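Local coordinates for hydrazine synthase subunit beta (Candidatus Kuenenia stuttgartiensis, PDB 5C2V), which forms part of the hydrazine synthase complex, which condenses nitric oxide with ammonium, and may modulate passage of the hydroxylamine intermediate between the complex's active sites, at residues G319-F333 with A337-V351. Sequence-based numbering, arbitrary orientation.
Sequences GLGPSSVCLSPDGKF and ANYFSNNVTVIRTAV
S341 and L320 meet where the last propeller blade begins: the hydroxyl OG of S341 accepts the N-H of L320 (OG to N 2.9 Å), nearly straight (169°), while the same OG lies 3.4 Å from L320 CG. Beside it, L320 CB touches F340 CB. G321 O accepts the N-H of Y339 from above its carbonyl plane, and A337 N reaches S324 O at 2.9 Å.

At the other end of the blade, T349 N binds K332 O at 3.1 Å and T349 OG1 donates to G331 O at 2.8 Å, in the carbonyl plane on a lone pair. A chi1 of 66°, with OG1 between backbone N and carbonyl carbon, points the hydroxyl at that oxygen. The R348 chain, bent at chi2, brings CD to 3.6 Å from F333 CE1, with guanidinium and ring planes 47° apart.

In the second shell, N338 ND2 donates to N343 OD1 and to T345 OG1, both within its amide plane, linking the end of strand 333-338 to strand 343-348 at the G1 bulge, where N342 and N343 both face N338. D330 OD1 takes the N-H of K332 in an Asx turn that overlaps the type I turn from S328 to G331. S323 OG bonds F16 O of strand 15-20, and strand 343-348 pairs with a strand of the gamma subunit.

The two ends of this antiparallel blade are therefore fastened chiefly by directional backbone and hydroxyl bonds, with little apolar contact between the segments.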
ATOM      1  N   GLY B 319      12.615 -38.245 -26.831  1.00 68.63           N
ATOM      2  CA  GLY B 319      11.716 -39.160 -27.506  1.00 39.10           C
ATOM      3  C   GLY B 319      10.631 -39.604 -26.545  1.00 56.23           C
ATOM      4  O   GLY B 319      10.573 -39.140 -25.406  1.00 58.65           O
ATOM      5  N   LEU B 320       9.771 -40.508 -26.994  1.00 57.49           N
ATOM      6  CA  LEU B 320       8.650 -40.946 -26.173  1.00 34.69           C
ATOM      7  C   LEU B 320       9.079 -42.002 -25.154  1.00 48.77           C
ATOM      8  O   LEU B 320       9.744 -42.980 -25.498  1.00 54.77           O
ATOM      9  CB  LEU B 320       7.525 -41.480 -27.062  1.00 44.23           C
ATOM     10  CG  LEU B 320       7.099 -40.535 -28.192  1.00 50.01           C
ATOM     11  CD1 LEU B 320       5.893 -41.082 -28.938  1.00 40.97           C
ATOM     12  CD2 LEU B 320       6.816 -39.134 -27.660  1.00 49.30           C
ATOM     13  N   GLY B 321       8.686 -41.794 -23.900  1.00 43.85           N
ATOM     14  CA  GLY B 321       9.024 -42.702 -22.814  1.00 53.47           C
ATOM     15  C   GLY B 321      10.481 -42.809 -22.380  1.00 50.55           C
ATOM     16  O   GLY B 321      11.041 -43.905 -22.384  1.00 60.94           O
ATOM     17  N   PRO B 322      11.108 -41.681 -21.999  1.00 59.03           N
ATOM     18  CA  PRO B 322      12.492 -41.728 -21.511  1.00 57.70           C
ATOM     19  C   PRO B 322      12.589 -42.316 -20.103  1.00 57.68           C
ATOM     20  O   PRO B 322      12.712 -41.581 -19.124  1.00 58.66           O
ATOM     21  CB  PRO B 322      12.917 -40.259 -21.522  1.00 59.55           C
ATOM     22  CG  PRO B 322      11.659 -39.514 -21.314  1.00 53.56           C
ATOM     23  CD  PRO B 322      10.568 -40.310 -21.974  1.00 58.52           C
ATOM     24  N   SER B 323      12.534 -43.641 -20.017  1.00 55.22           N
ATOM     25  CA  SER B 323      12.485 -44.337 -18.735  1.00 70.69           C
ATOM     26  C   SER B 323      13.813 -44.337 -17.975  1.00 63.52           C
ATOM     27  O   SER B 323      13.837 -44.583 -16.768  1.00 56.07           O
ATOM     28  CB  SER B 323      12.020 -45.780 -18.949  1.00 62.58           C
ATOM     29  OG  SER B 323      12.752 -46.399 -19.994  1.00 74.71           O
ATOM     30  N   SER B 324      14.914 -44.067 -18.670  1.00 50.72           N
ATOM     31  CA  SER B 324      16.229 -44.121 -18.036  1.00 60.59           C
ATOM     32  C   SER B 324      17.219 -43.121 -18.627  1.00 54.54           C
ATOM     33  O   SER B 324      17.162 -42.802 -19.812  1.00 44.09           O
ATOM     34  CB  SER B 324      16.807 -45.535 -18.142  1.00 45.92           C
ATOM     35  OG  SER B 324      18.024 -45.646 -17.427  1.00 56.08           O
ATOM     36  N   VAL B 325      18.126 -42.632 -17.786  1.00 43.94           N
ATOM     37  CA  VAL B 325      19.162 -41.703 -18.226  1.00 51.22           C
ATOM     38  C   VAL B 325      20.526 -42.082 -17.659  1.00 60.41           C
ATOM     39  O   VAL B 325      20.616 -42.731 -16.616  1.00 53.40           O
ATOM     40  CB  VAL B 325      18.842 -40.250 -17.816  1.00 42.20           C
ATOM     41  CG1 VAL B 325      17.709 -39.688 -18.663  1.00 43.94           C
ATOM     42  CG2 VAL B 325      18.509 -40.175 -16.333  1.00 45.31           C
ATOM     43  N   CYS B 326      21.587 -41.674 -18.349  1.00 57.13           N
ATOM     44  CA  CYS B 326      22.942 -41.895 -17.849  1.00 62.63           C
ATOM     45  C   CYS B 326      23.891 -40.795 -18.315  1.00 57.31           C
ATOM     46  O   CYS B 326      23.604 -40.081 -19.274  1.00 61.11           O
ATOM     47  CB  CYS B 326      23.466 -43.264 -18.288  1.00 53.15           C
ATOM     48  SG  CYS B 326      23.815 -43.410 -20.055  1.00 64.62           S
ATOM     49  N   LEU B 327      25.024 -40.666 -17.633  1.00 60.01           N
ATOM     50  CA  LEU B 327      25.989 -39.617 -17.944  1.00 72.55           C
ATOM     51  C   LEU B 327      27.346 -40.168 -18.361  1.00 69.92           C
ATOM     52  O   LEU B 327      27.737 -41.265 -17.960  1.00 55.52           O
ATOM     53  CB  LEU B 327      26.175 -38.691 -16.740  1.00 66.56           C
ATOM     54  CG  LEU B 327      25.071 -37.687 -16.417  1.00 63.93           C
ATOM     55  CD1 LEU B 327      25.356 -37.026 -15.084  1.00 64.73           C
ATOM     56  CD2 LEU B 327      24.963 -36.645 -17.513  1.00 41.37           C
ATOM     57  N   SER B 328      28.060 -39.392 -19.167  1.00 56.10           N
ATOM     58  CA  SER B 328      29.456 -39.677 -19.465  1.00 80.33           C
ATOM     59  C   SER B 328      30.290 -39.311 -18.238  1.00 69.05           C
ATOM     60  O   SER B 328      29.901 -38.433 -17.470  1.00 62.61           O
ATOM     61  CB  SER B 328      29.920 -38.897 -20.698  1.00 67.04           C
ATOM     62  OG  SER B 328      29.792 -37.500 -20.498  1.00 67.69           O
ATOM     63  N   PRO B 329      31.433 -39.989 -18.043  1.00 82.58           N
ATOM     64  CA  PRO B 329      32.267 -39.750 -16.857  1.00 80.85           C
ATOM     65  C   PRO B 329      32.741 -38.301 -16.719  1.00 63.05           C
ATOM     66  O   PRO B 329      33.045 -37.871 -15.607  1.00 71.98           O
ATOM     67  CB  PRO B 329      33.460 -40.694 -17.068  1.00 70.53           C
ATOM     68  CG  PRO B 329      33.437 -41.045 -18.521  1.00 68.15           C
ATOM     69  CD  PRO B 329      31.994 -41.046 -18.901  1.00 73.11           C
ATOM     70  N   ASP B 330      32.802 -37.564 -17.824  1.00 59.50           N
ATOM     71  CA  ASP B 330      33.171 -36.151 -17.770  1.00 66.84           C
ATOM     72  C   ASP B 330      31.954 -35.264 -17.503  1.00 79.31           C
ATOM     73  O   ASP B 330      32.092 -34.081 -17.190  1.00 78.17           O
ATOM     74  CB  ASP B 330      33.872 -35.728 -19.066  1.00 69.84           C
ATOM     75  CG  ASP B 330      33.068 -36.064 -20.309  1.00 81.52           C
ATOM     76  OD1 ASP B 330      31.885 -36.441 -20.183  1.00 89.99           O
ATOM     77  OD2 ASP B 330      33.623 -35.946 -21.423  1.00 76.99           O
ATOM     78  N   GLY B 331      30.765 -35.848 -17.626  1.00 69.73           N
ATOM     79  CA  GLY B 331      29.527 -35.158 -17.314  1.00 57.62           C
ATOM     80  C   GLY B 331      29.070 -34.139 -18.343  1.00 61.88           C
ATOM     81  O   GLY B 331      28.166 -33.348 -18.076  1.00 60.08           O
ATOM     82  N   LYS B 332      29.684 -34.156 -19.521  1.00 61.36           N
ATOM     83  CA  LYS B 332      29.335 -33.195 -20.563  1.00 62.61           C
ATOM     84  C   LYS B 332      28.234 -33.702 -21.494  1.00 67.88           C
ATOM     85  O   LYS B 332      27.741 -32.957 -22.340  1.00 69.95           O
ATOM     86  CB  LYS B 332      30.579 -32.816 -21.373  1.00 68.62           C
ATOM     87  CG  LYS B 332      31.877 -32.934 -20.594  1.00 80.61           C
ATOM     88  CD  LYS B 332      32.936 -31.973 -21.116  1.00 87.45           C
ATOM     89  CE  LYS B 332      33.164 -32.144 -22.608  1.00 88.13           C
ATOM     90  NZ  LYS B 332      34.209 -31.212 -23.117  1.00 81.59           N
ATOM     91  N   PHE B 333      27.846 -34.964 -21.332  1.00 70.59           N
ATOM     92  CA  PHE B 333      26.792 -35.542 -22.161  1.00 68.25           C
ATOM     93  C   PHE B 333      25.838 -36.431 -21.366  1.00 61.53           C
ATOM     94  O   PHE B 333      26.262 -37.224 -20.524  1.00 58.43           O
ATOM     95  CB  PHE B 333      27.397 -36.340 -23.318  1.00 59.03           C
ATOM     96  CG  PHE B 333      28.124 -35.493 -24.323  1.00 59.79           C
ATOM     97  CD1 PHE B 333      27.421 -34.763 -25.267  1.00 67.61           C
ATOM     98  CD2 PHE B 333      29.508 -35.430 -24.329  1.00 68.46           C
ATOM     99  CE1 PHE B 333      28.084 -33.982 -26.194  1.00 57.66           C
ATOM    100  CE2 PHE B 333      30.176 -34.650 -25.256  1.00 59.50           C
ATOM    101  CZ  PHE B 333      29.461 -33.926 -26.189  1.00 52.65           C
ATOM    102  N   ALA B 337      17.145 -43.016 -22.693  1.00 56.41           N
ATOM    103  CA  ALA B 337      16.593 -44.158 -23.419  1.00 62.75           C
ATOM    104  C   ALA B 337      15.077 -44.056 -23.582  1.00 52.39           C
ATOM    105  O   ALA B 337      14.336 -44.012 -22.603  1.00 57.30           O
ATOM    106  CB  ALA B 337      16.960 -45.456 -22.714  1.00 48.41           C
ATOM    107  N   ASN B 338      14.633 -44.038 -24.834  1.00 57.66           N
ATOM    108  CA  ASN B 338      13.226 -43.893 -25.186  1.00 62.27           C
ATOM    109  C   ASN B 338      12.625 -45.188 -25.730  1.00 53.73           C
ATOM    110  O   ASN B 338      13.000 -45.664 -26.817  1.00 65.73           O
ATOM    111  CB  ASN B 338      13.055 -42.770 -26.207  1.00 47.02           C
ATOM    112  CG  ASN B 338      13.821 -41.520 -25.827  1.00 57.99           C
ATOM    113  OD1 ASN B 338      13.893 -41.156 -24.653  1.00 52.74           O
ATOM    114  ND2 ASN B 338      14.414 -40.864 -26.817  1.00 63.25           N
ATOM    115  N   TYR B 339      11.688 -45.730 -24.951  1.00 48.86           N
ATOM    116  CA  TYR B 339      11.036 -47.015 -25.199  1.00 49.68           C
ATOM    117  C   TYR B 339      10.160 -47.036 -26.449  1.00 48.85           C
ATOM    118  O   TYR B 339      10.344 -47.877 -27.328  1.00 64.60           O
ATOM    119  CB  TYR B 339      10.190 -47.392 -23.973  1.00 45.91           C
ATOM    120  CG  TYR B 339       9.340 -48.640 -24.123  1.00 59.43           C
ATOM    121  CD1 TYR B 339       8.023 -48.564 -24.562  1.00 63.83           C
ATOM    122  CD2 TYR B 339       9.848 -49.889 -23.797  1.00 65.32           C
ATOM    123  CE1 TYR B 339       7.245 -49.701 -24.691  1.00 56.46           C
ATOM    124  CE2 TYR B 339       9.079 -51.031 -23.924  1.00 53.17           C
ATOM    125  CZ  TYR B 339       7.778 -50.932 -24.371  1.00 66.88           C
ATOM    126  OH  TYR B 339       7.009 -52.066 -24.496  1.00 58.33           O
ATOM    127  N   PHE B 340       9.205 -46.115 -26.521  1.00 37.50           N
ATOM    128  CA  PHE B 340       8.238 -46.110 -27.614  1.00 45.61           C
ATOM    129  C   PHE B 340       8.873 -45.680 -28.930  1.00 48.88           C
ATOM    130  O   PHE B 340       8.563 -46.229 -29.987  1.00 54.14           O
ATOM    131  CB  PHE B 340       7.054 -45.200 -27.281  1.00 48.73           C
ATOM    132  CG  PHE B 340       6.247 -45.664 -26.102  1.00 50.78           C
ATOM    133  CD1 PHE B 340       5.429 -46.777 -26.205  1.00 61.38           C
ATOM    134  CD2 PHE B 340       6.300 -44.987 -24.896  1.00 43.20           C
ATOM    135  CE1 PHE B 340       4.685 -47.211 -25.124  1.00 49.63           C
ATOM    136  CE2 PHE B 340       5.557 -45.413 -23.812  1.00 51.19           C
ATOM    137  CZ  PHE B 340       4.748 -46.527 -23.927  1.00 64.05           C
ATOM    138  N   SER B 341       9.768 -44.700 -28.860  1.00 54.92           N
ATOM    139  CA  SER B 341      10.452 -44.208 -30.047  1.00 51.43           C
ATOM    140  C   SER B 341      11.606 -45.128 -30.433  1.00 48.42           C
ATOM    141  O   SER B 341      12.198 -44.977 -31.503  1.00 41.25           O
ATOM    142  CB  SER B 341      10.963 -42.784 -29.821  1.00 49.35           C
ATOM    143  OG  SER B 341       9.890 -41.890 -29.583  1.00 55.70           O
ATOM    144  N   ASN B 342      11.911 -46.078 -29.551  1.00 44.51           N
ATOM    145  CA  ASN B 342      12.983 -47.047 -29.768  1.00 62.84           C
ATOM    146  C   ASN B 342      14.323 -46.392 -30.067  1.00 58.91           C
ATOM    147  O   ASN B 342      15.009 -46.787 -31.010  1.00 64.02           O
ATOM    148  CB  ASN B 342      12.621 -48.001 -30.912  1.00 60.28           C
ATOM    149  CG  ASN B 342      11.438 -48.883 -30.584  1.00 58.45           C
ATOM    150  OD1 ASN B 342      11.358 -49.459 -29.500  1.00 58.22           O
ATOM    151  ND2 ASN B 342      10.507 -48.994 -31.525  1.00 65.97           N
ATOM    152  N   ASN B 343      14.703 -45.394 -29.276  1.00 62.01           N
ATOM    153  CA  ASN B 343      15.952 -44.689 -29.573  1.00 54.99           C
ATOM    154  C   ASN B 343      16.595 -44.041 -28.355  1.00 64.83           C
ATOM    155  O   ASN B 343      16.108 -44.189 -27.247  1.00 59.03           O
ATOM    156  CB  ASN B 343      15.716 -43.631 -30.659  1.00 59.08           C
ATOM    157  CG  ASN B 343      14.564 -42.697 -30.335  1.00 50.79           C
ATOM    158  OD1 ASN B 343      14.166 -42.555 -29.180  1.00 53.67           O
ATOM    159  ND2 ASN B 343      14.021 -42.055 -31.362  1.00 43.03           N
ATOM    160  N   VAL B 344      17.701 -43.336 -28.566  1.00 65.48           N
ATOM    161  CA  VAL B 344      18.392 -42.668 -27.469  1.00 68.92           C
ATOM    162  C   VAL B 344      18.655 -41.206 -27.800  1.00 65.24           C
ATOM    163  O   VAL B 344      19.226 -40.888 -28.843  1.00 58.38           O
ATOM    164  CB  VAL B 344      19.730 -43.359 -27.128  1.00 72.96           C
ATOM    165  CG1 VAL B 344      20.495 -42.555 -26.085  1.00 50.91           C
ATOM    166  CG2 VAL B 344      19.489 -44.780 -26.637  1.00 47.37           C
ATOM    167  N   THR B 345      18.232 -40.317 -26.906  1.00 59.71           N
ATOM    168  CA  THR B 345      18.462 -38.892 -27.082  1.00 62.56           C
ATOM    169  C   THR B 345      19.781 -38.476 -26.440  1.00 53.65           C
ATOM    170  O   THR B 345      20.042 -38.779 -25.270  1.00 42.68           O
ATOM    171  CB  THR B 345      17.315 -38.054 -26.487  1.00 63.29           C
ATOM    172  OG1 THR B 345      16.094 -38.359 -27.173  1.00 67.24           O
ATOM    173  CG2 THR B 345      17.608 -36.568 -26.625  1.00 52.33           C
ATOM    174  N   VAL B 346      20.608 -37.787 -27.222  1.00 49.34           N
ATOM    175  CA  VAL B 346      21.901 -37.302 -26.757  1.00 72.23           C
ATOM    176  C   VAL B 346      21.830 -35.813 -26.434  1.00 56.25           C
ATOM    177  O   VAL B 346      21.479 -34.998 -27.287  1.00 52.76           O
ATOM    178  CB  VAL B 346      23.003 -37.547 -27.803  1.00 74.79           C
ATOM    179  CG1 VAL B 346      24.358 -37.129 -27.255  1.00 63.23           C
ATOM    180  CG2 VAL B 346      23.021 -39.009 -28.221  1.00 51.57           C
ATOM    181  N   ILE B 347      22.167 -35.468 -25.197  1.00 66.95           N
ATOM    182  CA  ILE B 347      22.049 -34.098 -24.716  1.00 69.02           C
ATOM    183  C   ILE B 347      23.397 -33.521 -24.301  1.00 60.81           C
ATOM    184  O   ILE B 347      24.147 -34.148 -23.555  1.00 59.18           O
ATOM    185  CB  ILE B 347      21.085 -34.009 -23.513  1.00 71.61           C
ATOM    186  CG1 ILE B 347      19.823 -34.834 -23.768  1.00 57.04           C
ATOM    187  CG2 ILE B 347      20.742 -32.559 -23.204  1.00 66.05           C
ATOM    188  CD1 ILE B 347      18.886 -34.895 -22.581  1.00 66.73           C
ATOM    189  N   ARG B 348      23.700 -32.322 -24.789  1.00 79.88           N
ATOM    190  CA  ARG B 348      24.883 -31.597 -24.342  1.00 67.23           C
ATOM    191  C   ARG B 348      24.531 -30.813 -23.086  1.00 57.35           C
ATOM    192  O   ARG B 348      23.654 -29.953 -23.112  1.00 54.65           O
ATOM    193  CB  ARG B 348      25.396 -30.660 -25.439  1.00 68.80           C
ATOM    194  CG  ARG B 348      26.609 -29.829 -25.046  1.00 72.79           C
ATOM    195  CD  ARG B 348      27.842 -30.697 -24.853  1.00 72.75           C
ATOM    196  NE  ARG B 348      29.052 -29.897 -24.692  1.00 79.44           N
ATOM    197  CZ  ARG B 348      29.582 -29.567 -23.518  1.00 83.08           C
ATOM    198  NH1 ARG B 348      29.008 -29.971 -22.393  1.00 81.08           N
ATOM    199  NH2 ARG B 348      30.686 -28.835 -23.469  1.00 79.07           N
ATOM    200  N   THR B 349      25.212 -31.113 -21.985  1.00 64.63           N
ATOM    201  CA  THR B 349      24.871 -30.518 -20.699  1.00 62.52           C
ATOM    202  C   THR B 349      25.464 -29.123 -20.532  1.00 76.78           C
ATOM    203  O   THR B 349      26.134 -28.609 -21.429  1.00 78.52           O
ATOM    204  CB  THR B 349      25.343 -31.402 -19.531  1.00 63.93           C
ATOM    205  OG1 THR B 349      26.774 -31.458 -19.518  1.00 58.47           O
ATOM    206  CG2 THR B 349      24.785 -32.811 -19.676  1.00 62.06           C
ATOM    207  N   ALA B 350      25.208 -28.517 -19.377  1.00 85.73           N
ATOM    208  CA  ALA B 350      25.703 -27.178 -19.080  1.00 80.18           C
ATOM    209  C   ALA B 350      27.201 -27.194 -18.796  1.00 71.31           C
ATOM    210  O   ALA B 350      27.872 -26.166 -18.897  1.00 97.72           O
ATOM    211  CB  ALA B 350      24.948 -26.586 -17.900  1.00 73.83           C
ATOM    212  N   VAL B 351      27.716 -28.366 -18.438  1.00 67.30           N
ATOM    213  CA  VAL B 351      29.133 -28.528 -18.132  1.00 83.77           C
ATOM    214  C   VAL B 351      29.997 -28.249 -19.359  1.00 85.90           C
ATOM    215  O   VAL B 351      29.723 -28.748 -20.450  1.00 80.65           O
ATOM    216  CB  VAL B 351      29.435 -29.946 -17.609  1.00 63.08           C
ATOM    217  CG1 VAL B 351      30.895 -30.064 -17.200  1.00 62.96           C
ATOM    218  CG2 VAL B 351      28.523 -30.284 -16.439  1.00 60.59           C
TER